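Local coordinates for putative mRNA interferase YoeB (Agrobacterium tumefaciens, PDB 6N90), which probably acts as the toxin of a type II toxin-antitoxin pair, an endoribonuclease of the YoeB family that cleaves mRNA, at residues A[14-19]-A[83-88]; A[27-32]-A[40-45]; A[57-60]-A[64-67]; A[69-72]-A[77-80]. All coordinates share one frame; numbering follows the deposited sequence.

All four contacts belong to one small YoeB-type fold, two helices packed on a mixed sheet. Contact 1 joins the end of helix 7-19 to the last modelled residues after strand 76-84, bringing an early helix against the C-terminal residues; contacts 2, 3 and 4 lie within the loop it closes and follow in that order. Contact 2 ties helix 21-36 to the loop after it; contacts 3 and 4 build the sheet as its two successive hairpins, sharing strand 64-73. Contacts 2 and 3 are closest, centres about 8 Å apart, and contacts 1 and 4 farthest, about 20 Å between centres on opposite sides of the chain's centre. Contacts 1 and 2 also reach the second subunit.

Contact 1 of 4, residues A[14-19]-A[83-88]; sequences EFWQRT and QCRFHY
In this YoeB-family fold the last turns of helix 7-19 are pinned to the chain as it leaves strand 76-84, and two neighbouring aromatic residues, F15 and W16, do the pinning. The indole of W16 uses its ring N-H: NE1 donates to the carbonyl O of C84 at 2.7 Å, with an N-H...O angle of 155°. The acceptor lies at the ring edge, near the indole plane, and the donor lies in the carbonyl plane, so the bond holds the indole against rotation. C84 SG sits at the same edge, a Cys sulfur-aromatic contact 5.2 Å from the centroid of the five-membered ring. On the benzo side, CZ2 of W16 meets CG of R85 at 3.7 Å. M23, V24 and I27 of helix 21-36 also pack on this tryptophan, and the ring of H64 meets it edge-to-face.

F15 makes the second grip. Its CG stands anti to the backbone N (chi1 170°), which brings one ring face against the guanidinium of R85. The two flat groups stack with planes only 13° apart, and R85 CZ lies 3.6 Å from the ring centroid, nearly over it: a cation-pi contact. R85 reaches there with an extended chain, while its NH1 makes a salt bridge to D12, one helical turn before W16, which should help hold the charge over the ring. F86 CZ, at the rim of its ring, lies against the other guanidinium face, and the nearest approach to F15 is R85 NH2 to CZ, 3.3 Å.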
loop_
_atom_site.group_PDB
_atom_site.type_symbol
_atom_site.label_atom_id
_atom_site.label_comp_id
_atom_site.label_asym_id
_atom_site.label_seq_id
_atom_site.Cartn_x
_atom_site.Cartn_y
_atom_site.Cartn_z
ATOM N N GLU A 14 -1.086 -8.902 3.883
ATOM C CA GLU A 14 -2.326 -9.629 3.667
ATOM C C GLU A 14 -2.408 -10.748 4.704
ATOM O O GLU A 14 -3.462 -10.978 5.298
ATOM C CB GLU A 14 -2.372 -10.210 2.254
ATOM C CG GLU A 14 -2.887 -9.243 1.201
ATOM C CD GLU A 14 -4.057 -9.803 0.417
ATOM O OE1 GLU A 14 -4.782 -10.662 0.961
ATOM O OE2 GLU A 14 -4.251 -9.384 -0.744
ATOM N N PHE A 15 -1.290 -11.440 4.920
ATOM C CA PHE A 15 -1.236 -12.515 5.906
ATOM C C PHE A 15 -1.709 -12.011 7.262
ATOM O O PHE A 15 -2.501 -12.678 7.949
ATOM C CB PHE A 15 0.185 -13.074 6.014
ATOM C CG PHE A 15 0.369 -14.023 7.162
ATOM C CD1 PHE A 15 0.065 -15.361 7.014
ATOM C CD2 PHE A 15 0.850 -13.574 8.390
ATOM C CE1 PHE A 15 0.242 -16.265 8.089
ATOM C CE2 PHE A 15 1.027 -14.471 9.462
ATOM C CZ PHE A 15 0.722 -15.819 9.299
ATOM N N TRP A 16 -1.275 -10.801 7.634
ATOM C CA TRP A 16 -1.694 -10.273 8.915
ATOM C C TRP A 16 -3.204 -9.992 8.909
ATOM O O TRP A 16 -3.895 -10.243 9.910
ATOM C CB TRP A 16 -0.904 -9.017 9.279
ATOM C CG TRP A 16 0.559 -9.305 9.648
ATOM C CD1 TRP A 16 1.663 -8.729 9.104
ATOM C CD2 TRP A 16 1.031 -10.215 10.650
ATOM N NE1 TRP A 16 2.802 -9.230 9.697
ATOM C CE2 TRP A 16 2.442 -10.145 10.648
ATOM C CE3 TRP A 16 0.403 -11.086 11.544
ATOM C CZ2 TRP A 16 3.233 -10.915 11.508
ATOM C CZ3 TRP A 16 1.187 -11.852 12.391
ATOM C CH2 TRP A 16 2.593 -11.753 12.372
ATOM N N GLN A 17 -3.708 -9.500 7.774
ATOM C CA GLN A 17 -5.141 -9.245 7.620
ATOM C C GLN A 17 -5.932 -10.529 7.854
ATOM O O GLN A 17 -7.030 -10.481 8.393
ATOM C CB GLN A 17 -5.467 -8.684 6.238
ATOM C CG GLN A 17 -4.873 -7.305 6.011
ATOM C CD GLN A 17 -5.510 -6.594 4.836
ATOM O OE1 GLN A 17 -6.612 -6.945 4.393
ATOM N NE2 GLN A 17 -4.863 -5.566 4.370
ATOM N N ARG A 18 -5.354 -11.655 7.436
ATOM C CA ARG A 18 -6.025 -12.958 7.527
ATOM C C ARG A 18 -5.891 -13.616 8.896
ATOM O O ARG A 18 -6.652 -14.529 9.206
ATOM C CB ARG A 18 -5.483 -13.934 6.476
ATOM C CG ARG A 18 -5.927 -13.676 5.073
ATOM C CD ARG A 18 -5.121 -14.525 4.126
ATOM N NE ARG A 18 -5.629 -14.468 2.763
ATOM C CZ ARG A 18 -4.995 -14.973 1.714
ATOM N NH1 ARG A 18 -3.819 -15.560 1.875
ATOM N NH2 ARG A 18 -5.532 -14.882 0.504
ATOM N N THR A 19 -4.926 -13.177 9.704
ATOM C CA THR A 19 -4.618 -13.912 10.942
ATOM C C THR A 19 -4.546 -13.081 12.217
ATOM O O THR A 19 -4.824 -13.597 13.290
ATOM C CB THR A 19 -3.281 -14.666 10.824
ATOM O OG1 THR A 19 -2.209 -13.712 10.711
ATOM C CG2 THR A 19 -3.288 -15.604 9.608
ATOM N N GLN A 83 9.660 -5.084 4.259
ATOM C CA GLN A 83 9.213 -6.236 5.049
ATOM C C GLN A 83 8.259 -5.790 6.163
ATOM O O GLN A 83 8.408 -4.695 6.684
ATOM C CB GLN A 83 10.454 -6.974 5.611
ATOM C CG GLN A 83 10.363 -7.536 7.018
ATOM C CD GLN A 83 11.712 -8.069 7.507
ATOM O OE1 GLN A 83 12.698 -8.115 6.753
ATOM N NE2 GLN A 83 11.764 -8.456 8.771
ATOM N N CYS A 84 7.281 -6.615 6.535
ATOM C CA CYS A 84 6.463 -6.318 7.708
ATOM C C CYS A 84 6.141 -7.618 8.467
ATOM O O CYS A 84 5.031 -7.825 8.982
ATOM C CB CYS A 84 5.172 -5.568 7.311
ATOM S SG CYS A 84 4.022 -6.541 6.324
ATOM N N ARG A 85 7.147 -8.486 8.532
ATOM C CA ARG A 85 7.022 -9.801 9.151
ATOM C C ARG A 85 8.426 -10.375 9.350
ATOM O O ARG A 85 9.289 -10.175 8.505
ATOM C CB ARG A 85 6.174 -10.726 8.270
ATOM C CG ARG A 85 5.716 -12.020 8.944
ATOM C CD ARG A 85 4.769 -12.768 8.012
ATOM N NE ARG A 85 4.441 -14.104 8.500
ATOM C CZ ARG A 85 4.065 -15.109 7.711
ATOM N NH1 ARG A 85 3.975 -14.943 6.402
ATOM N NH2 ARG A 85 3.792 -16.292 8.236
ATOM N N PHE A 86 8.636 -11.059 10.470
ATOM C CA PHE A 86 9.906 -11.721 10.806
ATOM C C PHE A 86 11.042 -10.755 11.146
ATOM O O PHE A 86 10.899 -9.533 11.049
ATOM C CB PHE A 86 10.361 -12.649 9.668
ATOM C CG PHE A 86 9.331 -13.672 9.289
ATOM C CD1 PHE A 86 8.815 -14.536 10.249
ATOM C CD2 PHE A 86 8.889 -13.773 7.983
ATOM C CE1 PHE A 86 7.867 -15.471 9.906
ATOM C CE2 PHE A 86 7.941 -14.702 7.634
ATOM C CZ PHE A 86 7.419 -15.547 8.603
ATOM N N HIS A 87 12.177 -11.317 11.560
ATOM C CA HIS A 87 13.387 -10.514 11.771
ATOM C C HIS A 87 14.010 -10.098 10.434
ATOM O O HIS A 87 13.750 -10.736 9.411
ATOM C CB HIS A 87 14.391 -11.284 12.629
ATOM C CG HIS A 87 14.009 -11.352 14.076
ATOM N ND1 HIS A 87 14.291 -10.341 14.965
ATOM C CD2 HIS A 87 13.360 -12.312 14.783
ATOM C CE1 HIS A 87 13.833 -10.671 16.164
ATOM N NE2 HIS A 87 13.267 -11.861 16.079
ATOM N N TYR A 88 14.845 -9.051 10.472
ATOM C CA TYR A 88 15.219 -8.226 9.299
ATOM C C TYR A 88 15.287 -8.898 7.940
ATOM O O TYR A 88 15.542 -8.210 6.934
ATOM C CB TYR A 88 16.581 -7.542 9.530
ATOM C CG TYR A 88 16.551 -6.598 10.691
ATOM C CD1 TYR A 88 15.374 -5.970 11.012
ATOM C CD2 TYR A 88 17.693 -6.306 11.455
ATOM C CE1 TYR A 88 15.288 -5.138 12.057
ATOM C CE2 TYR A 88 17.613 -5.414 12.542
ATOM C CZ TYR A 88 16.392 -4.829 12.814
ATOM O OH TYR A 88 16.189 -3.940 13.843
#

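Contact 2 of 4, residues A[27-32]-A[40-45]; sequences INDLIR and AGLGKP
L30 and L42 meet through their CD2 methyls, 3.9 Å apart, their side chains crossing at about a right angle. The same L30 methyl also lies 3.6 Å from the carbonyl O of L42 and 4.0 Å from G43 CA, so one branch of the helix leucine fits against both side chain and backbone of the loop. With chi1 near trans (-170°), L42 swings its isobutyl group across to the helix. There CD2 also rests beside the carboxylate of D29, 3.6 Å from OD2. The hydrophobic methyl thus lies between an apolar neighbour and a charged one, and no hydrogen bond crosses the contact.

The next shell fixes both partners. D29 OD1 forms a salt bridge with R32 NH1 at 3.1 Å, one turn further along the helix, and R32 NH2 in turn pairs with E14 of the second subunit. In the loop, a type II beta turn runs from G41 to K44 and presents L42 to the helix; the L42 carbonyl accepts from R58 NH1, and G43 makes a backbone hydrogen bond with R59. L30 is further packed by F66, R58 and I60. This is helix-to-loop packing, in which the chain leaving helix 21-36 folds back along it before entering strand 46-47 at the edge of the YoeB-fold sheet.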
loop_
_atom_site.group_PDB
_atom_site.type_symbol
_atom_site.label_atom_id
_atom_site.label_comp_id
_atom_site.label_asym_id
_atom_site.label_seq_id
_atom_site.Cartn_x
_atom_site.Cartn_y
_atom_site.Cartn_z
ATOM N N ILE A 27 1.155 -2.046 12.197
ATOM C CA ILE A 27 1.856 -1.680 10.972
ATOM C C ILE A 27 1.299 -0.346 10.404
ATOM O O ILE A 27 2.036 0.529 9.993
ATOM C CB ILE A 27 1.747 -2.825 9.938
ATOM C CG1 ILE A 27 2.575 -4.046 10.367
ATOM C CG2 ILE A 27 2.136 -2.373 8.540
ATOM C CD1 ILE A 27 2.159 -5.391 9.595
ATOM N N ASN A 28 -0.019 -0.173 10.407
ATOM C CA ASN A 28 -0.571 1.095 9.953
ATOM C C ASN A 28 -0.081 2.275 10.777
ATOM O O ASN A 28 0.110 3.363 10.234
ATOM C CB ASN A 28 -2.108 1.028 9.977
ATOM C CG ASN A 28 -2.655 0.137 8.880
ATOM O OD1 ASN A 28 -1.899 -0.428 8.096
ATOM N ND2 ASN A 28 -3.974 -0.028 8.842
ATOM N N ASP A 29 0.119 2.062 12.080
ATOM C CA ASP A 29 0.625 3.103 12.987
ATOM C C ASP A 29 2.088 3.397 12.654
ATOM O O ASP A 29 2.535 4.541 12.678
ATOM C CB ASP A 29 0.465 2.650 14.459
ATOM C CG ASP A 29 0.144 3.807 15.419
ATOM O OD1 ASP A 29 0.067 4.969 14.968
ATOM O OD2 ASP A 29 -0.005 3.565 16.641
ATOM N N LEU A 30 2.840 2.351 12.335
ATOM C CA LEU A 30 4.242 2.534 12.004
ATOM C C LEU A 30 4.349 3.327 10.699
ATOM O O LEU A 30 5.181 4.229 10.555
ATOM C CB LEU A 30 4.930 1.160 11.903
ATOM C CG LEU A 30 5.180 0.435 13.236
ATOM C CD1 LEU A 30 5.717 -0.986 13.016
ATOM C CD2 LEU A 30 6.109 1.215 14.148
ATOM N N ILE A 31 3.480 2.995 9.747
ATOM C CA ILE A 31 3.430 3.712 8.469
ATOM C C ILE A 31 3.123 5.207 8.672
ATOM O O ILE A 31 3.886 6.095 8.195
ATOM C CB ILE A 31 2.382 3.070 7.528
ATOM C CG1 ILE A 31 2.849 1.685 7.089
ATOM C CG2 ILE A 31 2.090 3.970 6.294
ATOM C CD1 ILE A 31 1.863 0.914 6.275
ATOM N N ARG A 32 2.024 5.476 9.378
ATOM C CA ARG A 32 1.606 6.838 9.700
ATOM C C ARG A 32 2.781 7.606 10.324
ATOM O O ARG A 32 3.081 8.735 9.931
ATOM C CB ARG A 32 0.400 6.812 10.655
ATOM C CG ARG A 32 -0.395 8.120 10.765
ATOM C CD ARG A 32 -1.668 7.878 11.637
ATOM N NE ARG A 32 -2.382 6.674 11.188
ATOM C CZ ARG A 32 -2.682 5.619 11.949
ATOM N NH1 ARG A 32 -2.367 5.598 13.241
ATOM N NH2 ARG A 32 -3.340 4.581 11.438
ATOM N N ALA A 40 12.344 9.000 13.553
ATOM C CA ALA A 40 11.989 9.047 14.966
ATOM C C ALA A 40 10.577 8.542 15.203
ATOM O O ALA A 40 9.851 8.248 14.269
ATOM C CB ALA A 40 12.141 10.468 15.504
ATOM N N GLY A 41 10.196 8.435 16.467
ATOM C CA GLY A 41 8.851 8.021 16.808
ATOM C C GLY A 41 8.703 6.543 17.101
ATOM O O GLY A 41 9.633 5.876 17.558
ATOM N N LEU A 42 7.507 6.041 16.814
ATOM C CA LEU A 42 7.062 4.717 17.218
ATOM C C LEU A 42 7.951 3.577 16.717
ATOM O O LEU A 42 8.440 3.601 15.593
ATOM C CB LEU A 42 5.620 4.514 16.729
ATOM C CG LEU A 42 4.884 3.288 17.262
ATOM C CD1 LEU A 42 4.615 3.463 18.742
ATOM C CD2 LEU A 42 3.598 3.068 16.492
ATOM N N GLY A 43 8.167 2.585 17.570
ATOM C CA GLY A 43 8.812 1.351 17.153
ATOM C C GLY A 43 10.327 1.326 17.223
ATOM O O GLY A 43 10.961 0.416 16.699
ATOM N N LYS A 44 10.905 2.315 17.893
ATOM C CA LYS A 44 12.358 2.437 18.048
ATOM C C LYS A 44 13.132 2.259 16.740
ATOM O O LYS A 44 13.904 1.305 16.596
ATOM C CB LYS A 44 12.877 1.434 19.079
ATOM C CG LYS A 44 12.386 1.686 20.501
ATOM N N PRO A 45 12.932 3.186 15.795
ATOM C CA PRO A 45 13.617 3.106 14.501
ATOM C C PRO A 45 15.136 3.074 14.625
ATOM O O PRO A 45 15.740 3.849 15.372
ATOM C CB PRO A 45 13.152 4.370 13.773
ATOM C CG PRO A 45 12.629 5.269 14.837
ATOM C CD PRO A 45 12.071 4.377 15.889
#

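Contact 3 of 4, residues A[57-60]-A[64-67]; sequences SRRI and HRFV
The carbonyl O of R58 takes the N-H of F66 at 2.8 Å, almost straight at 174°, and R58 N returns a bond of the same length to F66 O. This reciprocal pair is the middle one in this part of the antiparallel hairpin of strands 56-59 and 64-73 in the YoeB-fold sheet. The non-hydrogen-bonded pairs S57-V67 and R59-R65 flank it. Toward the turn, the I60 N-H reaches H64 O at 2.9 Å with a more bent angle of 146°, where the chain rounds a corner at I60.

The side chains of R58 and F66 share one sheet face, where R58 runs to the loop of 37-45; besides L42, its guanidinium bonds to the carbonyls of T37 and A40 and to Y68. I60 also meets F66, CG1 to CB at 3.9 Å, and packs on M23, K26 and I27 of helix 21-36.

S57, R59, R65 and V67 point to the other face. There R59 and R65 run alongside each other in the same direction, but their guanidinium planes are nearly perpendicular. The aliphatic part of R59 does the touching: CD sits over the centre of one R65 guanidinium face, 3.4 Å from CZ. A bend at chi2 of R65 (-49°) folds that group back over the neighbouring strand. R65 NH2 is bonded to the carbonyl of A62, while a water at the guanidinium edge accepts from R65 NH1 at 2.7 Å and also hydrogen-bonds S57 OG at 2.9 Å.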
loop_
_atom_site.group_PDB
_atom_site.type_symbol
_atom_site.label_atom_id
_atom_site.label_comp_id
_atom_site.label_asym_id
_atom_site.label_seq_id
_atom_site.Cartn_x
_atom_site.Cartn_y
_atom_site.Cartn_z
ATOM N N SER A 57 14.573 0.202 10.232
ATOM C CA SER A 57 13.724 -0.806 10.816
ATOM C C SER A 57 13.030 -0.374 12.102
ATOM O O SER A 57 13.614 0.313 12.875
ATOM C CB SER A 57 14.556 -2.045 11.084
ATOM O OG SER A 57 13.830 -3.043 11.705
ATOM N N ARG A 58 11.767 -0.721 12.269
ATOM C CA ARG A 58 11.062 -0.498 13.520
ATOM C C ARG A 58 10.424 -1.805 14.000
ATOM O O ARG A 58 10.118 -2.700 13.202
ATOM C CB ARG A 58 9.983 0.574 13.357
ATOM C CG ARG A 58 10.502 1.942 13.004
ATOM C CD ARG A 58 9.338 2.849 12.544
ATOM N NE ARG A 58 9.815 4.128 12.039
ATOM C CZ ARG A 58 9.501 5.301 12.576
ATOM N NH1 ARG A 58 8.679 5.358 13.636
ATOM N NH2 ARG A 58 9.976 6.415 12.028
ATOM N N ARG A 59 10.230 -1.901 15.307
ATOM C CA ARG A 59 9.579 -3.055 15.908
ATOM C C ARG A 59 8.067 -3.044 15.726
ATOM O O ARG A 59 7.392 -2.092 16.095
ATOM C CB ARG A 59 9.893 -3.114 17.404
ATOM C CG ARG A 59 11.304 -3.535 17.725
ATOM C CD ARG A 59 11.308 -4.731 18.657
ATOM N NE ARG A 59 10.689 -4.444 19.947
ATOM C CZ ARG A 59 10.910 -5.162 21.042
ATOM N NH1 ARG A 59 11.741 -6.198 20.991
ATOM N NH2 ARG A 59 10.311 -4.843 22.185
ATOM N N ILE A 60 7.525 -4.124 15.184
ATOM C CA ILE A 60 6.101 -4.372 15.292
ATOM C C ILE A 60 5.890 -5.111 16.608
ATOM O O ILE A 60 5.124 -4.680 17.465
ATOM C CB ILE A 60 5.574 -5.199 14.114
ATOM C CG1 ILE A 60 6.059 -4.621 12.786
ATOM C CG2 ILE A 60 4.041 -5.305 14.127
ATOM C CD1 ILE A 60 5.689 -5.552 11.596
ATOM N N HIS A 64 8.831 -9.518 15.020
ATOM C CA HIS A 64 8.451 -9.048 13.685
ATOM C C HIS A 64 8.841 -7.615 13.472
ATOM O O HIS A 64 8.476 -6.747 14.277
ATOM C CB HIS A 64 6.942 -9.208 13.459
ATOM C CG HIS A 64 6.483 -10.632 13.512
ATOM N ND1 HIS A 64 6.760 -11.532 12.509
ATOM C CD2 HIS A 64 5.789 -11.313 14.454
ATOM C CE1 HIS A 64 6.251 -12.713 12.830
ATOM N NE2 HIS A 64 5.658 -12.606 14.003
ATOM N N ARG A 65 9.544 -7.364 12.372
ATOM C CA ARG A 65 10.077 -6.035 12.111
ATOM C C ARG A 65 9.508 -5.417 10.837
ATOM O O ARG A 65 9.127 -6.114 9.873
ATOM C CB ARG A 65 11.611 -6.081 12.029
ATOM C CG ARG A 65 12.280 -6.696 13.259
ATOM C CD ARG A 65 11.752 -6.097 14.569
ATOM N NE ARG A 65 12.241 -6.824 15.742
ATOM C CZ ARG A 65 13.252 -6.408 16.496
ATOM N NH1 ARG A 65 13.853 -5.260 16.211
ATOM N NH2 ARG A 65 13.645 -7.120 17.547
ATOM N N PHE A 66 9.424 -4.093 10.873
ATOM C CA PHE A 66 8.912 -3.274 9.780
ATOM C C PHE A 66 10.136 -2.604 9.186
ATOM O O PHE A 66 10.736 -1.745 9.828
ATOM C CB PHE A 66 7.866 -2.264 10.328
ATOM C CG PHE A 66 7.366 -1.231 9.325
ATOM C CD1 PHE A 66 6.349 -1.530 8.443
ATOM C CD2 PHE A 66 7.884 0.063 9.327
ATOM C CE1 PHE A 66 5.867 -0.581 7.553
ATOM C CE2 PHE A 66 7.424 1.020 8.416
ATOM C CZ PHE A 66 6.410 0.691 7.531
ATOM N N VAL A 67 10.520 -3.032 7.985
ATOM C CA VAL A 67 11.692 -2.478 7.317
ATOM C C VAL A 67 11.231 -1.603 6.146
ATOM O O VAL A 67 10.363 -1.987 5.353
ATOM C CB VAL A 67 12.648 -3.597 6.842
ATOM C CG1 VAL A 67 13.918 -2.988 6.186
ATOM C CG2 VAL A 67 13.035 -4.495 8.017
HETATM O O HOH W 1 13.875 -3.067 14.579
#

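Contact 4 of 4, residues A[69-72]-A[77-80]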
loop_
_atom_site.group_PDB
_atom_site.type_symbol
_atom_site.label_atom_id
_atom_site.label_comp_id
_atom_site.label_asym_id
_atom_site.label_seq_id
_atom_site.Cartn_x
_atom_site.Cartn_y
_atom_site.Cartn_z
ATOM N N ARG A 69 12.154 2.329 3.685
ATOM C CA ARG A 69 13.037 3.417 3.304
ATOM C C ARG A 69 12.195 4.564 2.792
ATOM O O ARG A 69 11.306 4.363 1.983
ATOM C CB ARG A 69 14.032 2.950 2.229
ATOM C CG ARG A 69 14.962 4.024 1.702
ATOM C CD ARG A 69 15.949 3.444 0.680
ATOM N NE ARG A 69 15.281 2.835 -0.474
ATOM C CZ ARG A 69 15.920 2.217 -1.467
ATOM N NH1 ARG A 69 17.238 2.124 -1.440
ATOM N NH2 ARG A 69 15.253 1.693 -2.487
ATOM N N VAL A 70 12.467 5.771 3.260
ATOM C CA VAL A 70 11.796 6.938 2.716
ATOM C C VAL A 70 12.707 7.534 1.663
ATOM O O VAL A 70 13.873 7.816 1.943
ATOM C CB VAL A 70 11.481 7.990 3.793
ATOM C CG1 VAL A 70 11.041 9.277 3.138
ATOM C CG2 VAL A 70 10.392 7.478 4.727
ATOM N N SER A 71 12.186 7.693 0.455
ATOM C CA SER A 71 12.975 8.249 -0.648
ATOM C C SER A 71 12.290 9.466 -1.231
ATOM O O SER A 71 11.109 9.693 -0.989
ATOM C CB SER A 71 13.194 7.214 -1.758
ATOM O OG SER A 71 13.890 6.080 -1.280
ATOM N N GLY A 72 13.030 10.249 -2.006
ATOM C CA GLY A 72 12.437 11.393 -2.667
ATOM C C GLY A 72 12.673 12.661 -1.874
ATOM O O GLY A 72 13.012 12.627 -0.687
ATOM N N GLN A 77 7.753 12.612 -2.210
ATOM C CA GLN A 77 8.492 11.552 -1.528
ATOM C C GLN A 77 7.734 10.229 -1.567
ATOM O O GLN A 77 6.568 10.191 -1.971
ATOM C CB GLN A 77 8.771 11.935 -0.070
ATOM C CG GLN A 77 9.503 13.255 0.124
ATOM C CD GLN A 77 9.800 13.561 1.582
ATOM O OE1 GLN A 77 9.747 12.678 2.439
ATOM N NE2 GLN A 77 10.105 14.829 1.872
ATOM N N ARG A 78 8.403 9.159 -1.151
ATOM C CA ARG A 78 7.737 7.848 -1.027
ATOM C C ARG A 78 8.300 7.045 0.141
ATOM O O ARG A 78 9.474 7.178 0.501
ATOM C CB ARG A 78 7.861 7.049 -2.336
ATOM C CG ARG A 78 9.312 6.673 -2.684
ATOM C CD ARG A 78 9.429 6.048 -4.076
ATOM N NE ARG A 78 10.785 5.561 -4.328
ATOM C CZ ARG A 78 11.774 6.303 -4.823
ATOM N NH1 ARG A 78 11.576 7.578 -5.125
ATOM N NH2 ARG A 78 12.970 5.762 -5.007
ATOM N N LEU A 79 7.442 6.254 0.785
ATOM C CA LEU A 79 7.898 5.309 1.785
ATOM C C LEU A 79 7.776 3.944 1.153
ATOM O O LEU A 79 6.694 3.569 0.720
ATOM C CB LEU A 79 7.056 5.372 3.066
ATOM C CG LEU A 79 7.611 4.534 4.223
ATOM C CD1 LEU A 79 7.264 5.172 5.552
ATOM C CD2 LEU A 79 7.049 3.133 4.180
ATOM N N GLU A 80 8.887 3.217 1.099
ATOM C CA GLU A 80 8.903 1.878 0.511
ATOM C C GLU A 80 8.934 0.880 1.642
ATOM O O GLU A 80 9.873 0.896 2.439
ATOM C CB GLU A 80 10.137 1.656 -0.367
ATOM C CG GLU A 80 10.119 2.231 -1.762
ATOM C CD GLU A 80 11.461 2.018 -2.449
ATOM O OE1 GLU A 80 11.515 1.241 -3.428
ATOM O OE2 GLU A 80 12.458 2.627 -2.002
#
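Within the hairpin of strands 64-73 and 76-84, R69 and E80 form a hydrogen-bonded pair: E80 N donates its N-H to R69 O at 2.8 Å, and R69 N donates back to E80 O. On this face of the sheet, the R69 side chain bends at chi3 (59°) so that NE and NH2 both face the carboxylate. Both donate to the single oxygen OE2 of E80, NH2 at 3.0 Å and NE at 3.2 Å, with the oxygen close to the guanidinium plane. This side-on salt bridge holds the two groups nearly coplanar, 18° apart.

V70 points to the other face, where CG2 touches CD1 of L79 at 4.0 Å and CG1 approaches Q77 OE1. S71 returns to the R69 face and exchanges two backbone bonds with R78, each 2.8 Å. A chi1 of 65° sends the otherwise extended R78 chain across to the neighbouring strand, where S71 CB lies over the centre of its guanidinium, 3.5 Å from CZ. At G72 the carbonyl O meets Q77 CG at 3.7 Å, while Q77 NE2 turns to the carbonyl of G74 in the connecting turn.

On its far side, strand 76-84 pairs with strand 2-5, L79 bonding by backbone to K2 and V4; strand 64-73 continues the sheet toward strand 56-59.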